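PDB 2WOL: clavulanic acid biosynthesis oligopeptide binding protein 2, which probably binds oligopeptides as a solute-binding protein of the clavulanic acid biosynthetic pathway. Local coordinates for residues 44-49 with 215-220; 61-66 with 226-231. All coordinates share one frame; numbering follows the deposited sequence.

Interaction 1 (44-49 with 215-220); sequences DSLDPA and YRVARH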
ATOM      1  N   ASP A  44      -3.658   6.482  12.693  1.00  9.43           N
ATOM      2  CA  ASP A  44      -2.494   7.362  12.791  1.00  9.19           C
ATOM      3  C   ASP A  44      -2.906   8.837  12.749  1.00  9.48           C
ATOM      4  O   ASP A  44      -2.288   9.680  13.403  1.00  9.81           O
ATOM      5  CB  ASP A  44      -1.417   7.025  11.739  1.00  9.06           C
ATOM      6  CG  ASP A  44      -1.949   7.006  10.302  1.00  9.69           C
ATOM      7  OD1 ASP A  44      -3.178   7.001  10.091  1.00  9.87           O
ATOM      8  OD2 ASP A  44      -1.107   6.978   9.377  1.00 10.93           O
ATOM      9  N   SER A  45      -3.966   9.135  12.000  1.00  8.92           N
ATOM     10  CA  SER A  45      -4.514  10.487  11.908  1.00  8.83           C
ATOM     11  C   SER A  45      -5.930  10.465  11.344  1.00  8.75           C
ATOM     12  O   SER A  45      -6.278   9.577  10.556  1.00  8.72           O
ATOM     13  CB  SER A  45      -3.621  11.362  11.022  1.00  8.91           C
ATOM     14  OG  SER A  45      -4.106  12.694  10.973  1.00  9.27           O
ATOM     15  N   LEU A  46      -6.737  11.439  11.766  1.00  8.62           N
ATOM     16  CA  LEU A  46      -8.032  11.708  11.138  1.00  8.91           C
ATOM     17  C   LEU A  46      -7.975  12.896  10.164  1.00  8.82           C
ATOM     18  O   LEU A  46      -8.985  13.280   9.572  1.00  9.41           O
ATOM     19  CB  LEU A  46      -9.133  11.906  12.189  1.00  9.20           C
ATOM     20  CG  LEU A  46      -9.497  10.674  13.031  1.00 10.19           C
ATOM     21  CD1 LEU A  46     -10.470  11.057  14.131  1.00 11.99           C
ATOM     22  CD2 LEU A  46     -10.070   9.543  12.181  1.00 11.90           C
ATOM     23  N   ASP A  47      -6.791  13.481  10.008  1.00  8.44           N
ATOM     24  CA  ASP A  47      -6.545  14.424   8.926  1.00  8.30           C
ATOM     25  C   ASP A  47      -6.320  13.578   7.674  1.00  8.06           C
ATOM     26  O   ASP A  47      -5.410  12.750   7.643  1.00  7.83           O
ATOM     27  CB  ASP A  47      -5.316  15.290   9.252  1.00  7.94           C
ATOM     28  CG  ASP A  47      -5.082  16.403   8.239  1.00  8.50           C
ATOM     29  OD1 ASP A  47      -5.363  16.206   7.042  1.00  8.29           O
ATOM     30  OD2 ASP A  47      -4.583  17.480   8.651  1.00  8.55           O
ATOM     31  N   PRO A  48      -7.155  13.765   6.633  1.00  8.24           N
ATOM     32  CA  PRO A  48      -7.024  12.903   5.447  1.00  8.43           C
ATOM     33  C   PRO A  48      -5.649  12.985   4.767  1.00  8.32           C
ATOM     34  O   PRO A  48      -5.255  12.063   4.048  1.00  7.97           O
ATOM     35  CB  PRO A  48      -8.121  13.425   4.507  1.00  8.57           C
ATOM     36  CG  PRO A  48      -8.422  14.801   4.992  1.00  9.41           C
ATOM     37  CD  PRO A  48      -8.234  14.756   6.475  1.00  8.73           C
ATOM     38  N   ALA A  49      -4.924  14.079   4.998  1.00  8.27           N
ATOM     39  CA  ALA A  49      -3.612  14.271   4.385  1.00  8.07           C
ATOM     40  C   ALA A  49      -2.458  13.652   5.172  1.00  7.96           C
ATOM     41  O   ALA A  49      -1.345  13.554   4.654  1.00  7.72           O
ATOM     42  CB  ALA A  49      -3.349  15.753   4.154  1.00  8.39           C
ATOM     43  N   TYR A 215     -20.289   9.663   5.615  1.00  9.31           N
ATOM     44  CA  TYR A 215     -20.179   9.664   7.072  1.00  9.41           C
ATOM     45  C   TYR A 215     -19.247  10.754   7.559  1.00  9.98           C
ATOM     46  O   TYR A 215     -18.382  11.230   6.823  1.00 10.08           O
ATOM     47  CB  TYR A 215     -19.727   8.289   7.593  1.00  9.30           C
ATOM     48  CG  TYR A 215     -20.681   7.214   7.149  1.00  8.68           C
ATOM     49  CD1 TYR A 215     -20.557   6.638   5.885  1.00  8.21           C
ATOM     50  CD2 TYR A 215     -21.741   6.815   7.961  1.00  8.39           C
ATOM     51  CE1 TYR A 215     -21.451   5.686   5.444  1.00  8.25           C
ATOM     52  CE2 TYR A 215     -22.644   5.849   7.528  1.00  8.36           C
ATOM     53  CZ  TYR A 215     -22.488   5.291   6.268  1.00  8.30           C
ATOM     54  OH  TYR A 215     -23.358   4.338   5.797  1.00  9.06           O
ATOM     55  N   ARG A 216     -19.450  11.148   8.808  1.00 10.68           N
ATOM     56  CA  ARG A 216     -18.570  12.088   9.475  1.00 11.22           C
ATOM     57  C   ARG A 216     -18.198  11.535  10.846  1.00 11.45           C
ATOM     58  O   ARG A 216     -18.890  10.661  11.382  1.00 11.22           O
ATOM     59  CB  ARG A 216     -19.240  13.462   9.595  1.00 11.57           C
ATOM     60  CG  ARG A 216     -20.477  13.502  10.484  1.00 13.26           C
ATOM     61  CD  ARG A 216     -21.034  14.910  10.548  1.00 16.57           C
ATOM     62  NE  ARG A 216     -22.262  14.976  11.330  1.00 19.80           N
ATOM     63  CZ  ARG A 216     -23.101  16.010  11.338  1.00 21.57           C
ATOM     64  NH1 ARG A 216     -22.860  17.085  10.596  1.00 22.66           N
ATOM     65  NH2 ARG A 216     -24.191  15.964  12.093  1.00 22.03           N
ATOM     66  N   VAL A 217     -17.102  12.043  11.405  1.00 11.77           N
ATOM     67  CA  VAL A 217     -16.657  11.646  12.733  1.00 12.48           C
ATOM     68  C   VAL A 217     -17.625  12.184  13.790  1.00 12.78           C
ATOM     69  O   VAL A 217     -17.827  13.398  13.894  1.00 13.10           O
ATOM     70  CB  VAL A 217     -15.224  12.152  13.035  1.00 12.53           C
ATOM     71  CG1 VAL A 217     -14.773  11.699  14.416  1.00 12.86           C
ATOM     72  CG2 VAL A 217     -14.241  11.682  11.964  1.00 12.81           C
ATOM     73  N   ALA A 218     -18.228  11.278  14.557  1.00 13.11           N
ATOM     74  CA  ALA A 218     -19.109  11.658  15.661  1.00 13.43           C
ATOM     75  C   ALA A 218     -18.315  11.774  16.957  1.00 13.73           C
ATOM     76  O   ALA A 218     -18.543  12.686  17.761  1.00 13.77           O
ATOM     77  CB  ALA A 218     -20.239  10.651  15.817  1.00 13.66           C
ATOM     78  N   ARG A 219     -17.382  10.846  17.154  1.00 13.46           N
ATOM     79  CA  ARG A 219     -16.526  10.848  18.329  1.00 13.81           C
ATOM     80  C   ARG A 219     -15.282  10.010  18.086  1.00 13.53           C
ATOM     81  O   ARG A 219     -15.359   8.928  17.513  1.00 12.99           O
ATOM     82  CB  ARG A 219     -17.282  10.320  19.552  1.00 14.08           C
ATOM     83  CG  ARG A 219     -16.556  10.537  20.866  1.00 16.30           C
ATOM     84  CD  ARG A 219     -17.293   9.867  22.004  1.00 18.83           C
ATOM     85  NE  ARG A 219     -16.398   9.615  23.128  1.00 21.08           N
ATOM     86  CZ  ARG A 219     -16.615   8.709  24.076  1.00 22.42           C
ATOM     87  NH1 ARG A 219     -17.704   7.949  24.044  1.00 23.33           N
ATOM     88  NH2 ARG A 219     -15.732   8.557  25.053  1.00 24.04           N
ATOM     89  N   HIS A 220     -14.138  10.532  18.517  1.00 13.71           N
ATOM     90  CA  HIS A 220     -12.900   9.772  18.544  1.00 13.94           C
ATOM     91  C   HIS A 220     -12.336   9.853  19.954  1.00 14.38           C
ATOM     92  O   HIS A 220     -12.068  10.948  20.460  1.00 14.53           O
ATOM     93  CB  HIS A 220     -11.895  10.322  17.527  1.00 13.79           C
ATOM     94  CG  HIS A 220     -10.546   9.669  17.586  1.00 13.79           C
ATOM     95  ND1 HIS A 220     -10.373   8.302  17.566  1.00 13.98           N
ATOM     96  CD2 HIS A 220      -9.304  10.204  17.646  1.00 13.79           C
ATOM     97  CE1 HIS A 220      -9.083   8.022  17.619  1.00 12.34           C
ATOM     98  NE2 HIS A 220      -8.413   9.159  17.669  1.00 14.73           N
TER
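Leu46 carries the loop's side of this contact, reaching with one methyl group, CD1, to strand 215-221. Its CG lies anti to the carbonyl carbon (chi1 -66°), and the extended branch ends against CB and CG of His220: Leu46 CD1 is 3.7 Å from His220 CG and 3.8 Å from His220 CB. The methyl meets the imidazole obliquely, and this is the tight part. Packing is looser toward Val217, where Leu46 CD1 and Val217 CG1 are 4.4 Å apart. Leu46 is buried, whereas both strand residues remain partly exposed and the CB of the intervening, exposed Arg219 points away from the loop. Within the loop, polar side chains fix the backbone that presents Leu46. Ser45 OG accepts from Asp47 N at 3.0 Å in an ST turn, and Asp47 OD1 accepts from Ala49 N in an Asx turn, while Asp47 OD2 forms a salt bridge with Arg126. A classic beta bulge, Ala218 and Arg219 opposite His227, interrupts the strand between the two contact residues. The contact joins the connection between strand 34-39 and helix 54-63 to an outermost strand of the five-stranded mixed sheet, with Val217 and His220 resting on Leu226 of strand 225-230.

Interaction 2 (61-66 with 226-231); sequences RLLNRT and LHLERN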
ATOM      1  N   ARG A  61     -12.667   6.139   2.641  1.00  7.04           N
ATOM      2  CA  ARG A  61     -13.698   5.990   1.613  1.00  7.16           C
ATOM      3  C   ARG A  61     -15.103   6.268   2.175  1.00  7.41           C
ATOM      4  O   ARG A  61     -16.019   6.588   1.425  1.00  8.17           O
ATOM      5  CB  ARG A  61     -13.615   4.613   0.942  1.00  7.30           C
ATOM      6  CG  ARG A  61     -12.466   4.512  -0.054  1.00  7.22           C
ATOM      7  CD  ARG A  61     -12.136   3.075  -0.445  1.00  5.86           C
ATOM      8  NE  ARG A  61     -13.193   2.380  -1.190  1.00  7.42           N
ATOM      9  CZ  ARG A  61     -13.479   2.573  -2.479  1.00  7.92           C
ATOM     10  NH1 ARG A  61     -12.837   3.489  -3.198  1.00  7.85           N
ATOM     11  NH2 ARG A  61     -14.437   1.853  -3.049  1.00  8.71           N
ATOM     12  N   LEU A  62     -15.260   6.155   3.493  1.00  7.41           N
ATOM     13  CA  LEU A  62     -16.527   6.502   4.154  1.00  7.80           C
ATOM     14  C   LEU A  62     -16.630   7.982   4.506  1.00  8.14           C
ATOM     15  O   LEU A  62     -17.733   8.533   4.587  1.00  8.26           O
ATOM     16  CB  LEU A  62     -16.704   5.696   5.444  1.00  7.78           C
ATOM     17  CG  LEU A  62     -16.989   4.195   5.345  1.00  8.04           C
ATOM     18  CD1 LEU A  62     -15.699   3.392   5.206  1.00  8.52           C
ATOM     19  CD2 LEU A  62     -17.753   3.738   6.574  1.00  8.57           C
ATOM     20  N   LEU A  63     -15.477   8.610   4.736  1.00  8.63           N
ATOM     21  CA  LEU A  63     -15.410   9.958   5.307  1.00  9.29           C
ATOM     22  C   LEU A  63     -15.244  11.076   4.288  1.00  9.64           C
ATOM     23  O   LEU A  63     -15.773  12.172   4.477  1.00 10.23           O
ATOM     24  CB  LEU A  63     -14.267  10.033   6.325  1.00  9.26           C
ATOM     25  CG  LEU A  63     -14.408   9.212   7.607  1.00  9.75           C
ATOM     26  CD1 LEU A  63     -13.081   9.193   8.347  1.00 11.29           C
ATOM     27  CD2 LEU A  63     -15.515   9.771   8.486  1.00 10.85           C
ATOM     28  N   ASN A  64     -14.491  10.821   3.226  1.00  9.99           N
ATOM     29  CA  ASN A  64     -14.177  11.876   2.275  1.00 10.13           C
ATOM     30  C   ASN A  64     -14.181  11.398   0.845  1.00 10.30           C
ATOM     31  O   ASN A  64     -13.622  10.347   0.528  1.00 11.55           O
ATOM     32  CB  ASN A  64     -12.832  12.523   2.608  1.00 10.05           C
ATOM     33  CG  ASN A  64     -12.901  13.402   3.840  1.00  9.76           C
ATOM     34  OD1 ASN A  64     -13.555  14.449   3.834  1.00  9.70           O
ATOM     35  ND2 ASN A  64     -12.239  12.975   4.911  1.00  9.52           N
ATOM     36  N   ARG A  65     -14.820  12.178  -0.016  1.00  9.76           N
ATOM     37  CA  ARG A  65     -14.787  11.921  -1.441  1.00  9.42           C
ATOM     38  C   ARG A  65     -13.551  12.565  -2.058  1.00  9.28           C
ATOM     39  O   ARG A  65     -12.916  13.428  -1.449  1.00  9.14           O
ATOM     40  CB  ARG A  65     -16.063  12.438  -2.100  1.00  9.42           C
ATOM     41  CG  ARG A  65     -17.330  11.775  -1.579  1.00 10.09           C
ATOM     42  CD  ARG A  65     -18.564  12.345  -2.247  1.00 10.92           C
ATOM     43  NE  ARG A  65     -18.609  12.036  -3.672  1.00 10.79           N
ATOM     44  CZ  ARG A  65     -19.634  12.324  -4.470  1.00 11.59           C
ATOM     45  NH1 ARG A  65     -20.706  12.936  -3.986  1.00 11.60           N
ATOM     46  NH2 ARG A  65     -19.587  12.001  -5.754  1.00 11.87           N
ATOM     47  N   THR A  66     -13.212  12.127  -3.265  1.00  9.04           N
ATOM     48  CA  THR A  66     -12.040  12.611  -3.985  1.00  9.16           C
ATOM     49  C   THR A  66     -12.447  12.816  -5.443  1.00  9.08           C
ATOM     50  O   THR A  66     -13.546  12.417  -5.834  1.00  9.37           O
ATOM     51  CB  THR A  66     -10.872  11.602  -3.877  1.00  9.22           C
ATOM     52  OG1 THR A  66     -11.374  10.277  -4.089  1.00  9.84           O
ATOM     53  CG2 THR A  66     -10.230  11.657  -2.493  1.00  9.26           C
ATOM     54  N   LEU A 226     -13.821   4.926  17.772  1.00 10.68           N
ATOM     55  CA  LEU A 226     -14.113   5.909  16.744  1.00 10.37           C
ATOM     56  C   LEU A 226     -15.509   5.614  16.231  1.00 10.52           C
ATOM     57  O   LEU A 226     -15.773   4.521  15.722  1.00 10.51           O
ATOM     58  CB  LEU A 226     -13.088   5.834  15.604  1.00 10.23           C
ATOM     59  CG  LEU A 226     -13.331   6.723  14.380  1.00 10.28           C
ATOM     60  CD1 LEU A 226     -13.218   8.208  14.737  1.00 11.86           C
ATOM     61  CD2 LEU A 226     -12.356   6.360  13.275  1.00 10.59           C
ATOM     62  N   HIS A 227     -16.406   6.581  16.394  1.00 10.54           N
ATOM     63  CA  HIS A 227     -17.786   6.439  15.948  1.00 10.80           C
ATOM     64  C   HIS A 227     -18.054   7.385  14.794  1.00 10.66           C
ATOM     65  O   HIS A 227     -17.696   8.570  14.852  1.00 10.64           O
ATOM     66  CB  HIS A 227     -18.755   6.703  17.104  1.00 11.21           C
ATOM     67  CG  HIS A 227     -18.778   5.619  18.138  1.00 12.53           C
ATOM     68  ND1 HIS A 227     -19.717   5.571  19.145  1.00 15.19           N
ATOM     69  CD2 HIS A 227     -17.989   4.530  18.310  1.00 13.22           C
ATOM     70  CE1 HIS A 227     -19.496   4.512  19.903  1.00 15.24           C
ATOM     71  NE2 HIS A 227     -18.454   3.862  19.416  1.00 15.43           N
ATOM     72  N   LEU A 228     -18.671   6.844  13.748  1.00 10.37           N
ATOM     73  CA  LEU A 228     -19.054   7.603  12.570  1.00 10.34           C
ATOM     74  C   LEU A 228     -20.566   7.631  12.440  1.00 10.50           C
ATOM     75  O   LEU A 228     -21.237   6.612  12.622  1.00 10.19           O
ATOM     76  CB  LEU A 228     -18.449   6.990  11.303  1.00 10.55           C
ATOM     77  CG  LEU A 228     -16.946   6.691  11.236  1.00 11.11           C
ATOM     78  CD1 LEU A 228     -16.591   6.273   9.815  1.00 11.12           C
ATOM     79  CD2 LEU A 228     -16.087   7.878  11.675  1.00 11.60           C
ATOM     80  N   GLU A 229     -21.092   8.812  12.133  1.00 10.60           N
ATOM     81  CA  GLU A 229     -22.522   8.994  11.881  1.00 11.18           C
ATOM     82  C   GLU A 229     -22.719   9.471  10.446  1.00 10.99           C
ATOM     83  O   GLU A 229     -21.765   9.889   9.796  1.00 10.91           O
ATOM     84  CB  GLU A 229     -23.118  10.006  12.872  1.00 11.11           C
ATOM     85  CG  GLU A 229     -22.463  11.384  12.801  1.00 12.25           C
ATOM     86  CD  GLU A 229     -23.030  12.384  13.789  1.00 12.63           C
ATOM     87  OE1 GLU A 229     -23.712  11.969  14.750  1.00 16.04           O
ATOM     88  OE2 GLU A 229     -22.775  13.593  13.604  1.00 15.20           O
ATOM     89  N   ARG A 230     -23.952   9.409   9.952  1.00 11.14           N
ATOM     90  CA  ARG A 230     -24.246   9.878   8.607  1.00 11.14           C
ATOM     91  C   ARG A 230     -23.954  11.368   8.445  1.00 11.20           C
ATOM     92  O   ARG A 230     -24.205  12.172   9.349  1.00 11.68           O
ATOM     93  CB  ARG A 230     -25.703   9.607   8.242  1.00 11.01           C
ATOM     94  CG  ARG A 230     -26.038   8.138   8.035  1.00 11.62           C
ATOM     95  CD  ARG A 230     -27.361   8.011   7.288  1.00 10.68           C
ATOM     96  NE  ARG A 230     -27.803   6.625   7.138  1.00 10.21           N
ATOM     97  CZ  ARG A 230     -27.383   5.801   6.184  1.00 10.40           C
ATOM     98  NH1 ARG A 230     -26.499   6.208   5.281  1.00 11.05           N
ATOM     99  NH2 ARG A 230     -27.850   4.560   6.126  1.00 10.25           N
ATOM    100  N   ASN A 231     -23.405  11.709   7.287  1.00 11.38           N
ATOM    101  CA  ASN A 231     -23.252  13.091   6.867  1.00 11.66           C
ATOM    102  C   ASN A 231     -24.583  13.533   6.250  1.00 12.15           C
ATOM    103  O   ASN A 231     -24.950  13.060   5.174  1.00 12.04           O
ATOM    104  CB  ASN A 231     -22.097  13.194   5.862  1.00 11.42           C
ATOM    105  CG  ASN A 231     -21.962  14.578   5.231  1.00 11.68           C
ATOM    106  OD1 ASN A 231     -22.789  15.466   5.435  1.00 11.56           O
ATOM    107  ND2 ASN A 231     -20.912  14.756   4.443  1.00 11.53           N
TER
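Three leucines make this buried contact, Leu62 and Leu63 of helix 54-63 and Leu228 on strand 225-230. The apolar packing is closest between methyl groups: Leu63 CD2 sits 3.8 Å from Leu228 CD2 and 3.9 Å from Leu228 CD1, touching both branches of its partner. These two side chains cross at about a right angle. The CA–CB bond of Leu63 runs beside the strand, yet its outer end comes nearer: CG lies anti to the carbonyl carbon (chi1 -67°), and CD2, the branch that is not extended, is the one that reaches Leu228. Leu62 approaches more loosely, with CD2 4.3 Å from Leu228 CD1. Here a helix packs on a mixed beta-sheet in a family 5 solute-binding protein; Leu59 of the same helix and Val249 of the adjacent antiparallel strand 248-253 add to the apolar layer around Leu228. Backbone hydrogen bonds tie the leucine pair to the start of strand 215-221 and the residues just before it, Leu62 to Tyr215 and Leu63 to Gly213. Salt bridges to other parts of the chain involve Arg65 with Asp84 and Arg230 with Asp247.

How the interactions relate
Both interactions rest on neighbouring strands of one mixed sheet, with centres 8 Å apart, and their first segments come from the loop before helix 54-63 and from that helix. Interaction 2 belongs to the core, all three touching residues being buried leucines; interaction 1 lies at an outermost strand, where one buried leucine meets two partly exposed residues, one of them an imidazole. Direct bonds join the two strands: Arg216 NE and Glu229 OE2 form a salt bridge at 2.7 Å, and Ala218 N probably donates to His227 O. Leu226 CD1 also packs against Arg219 O.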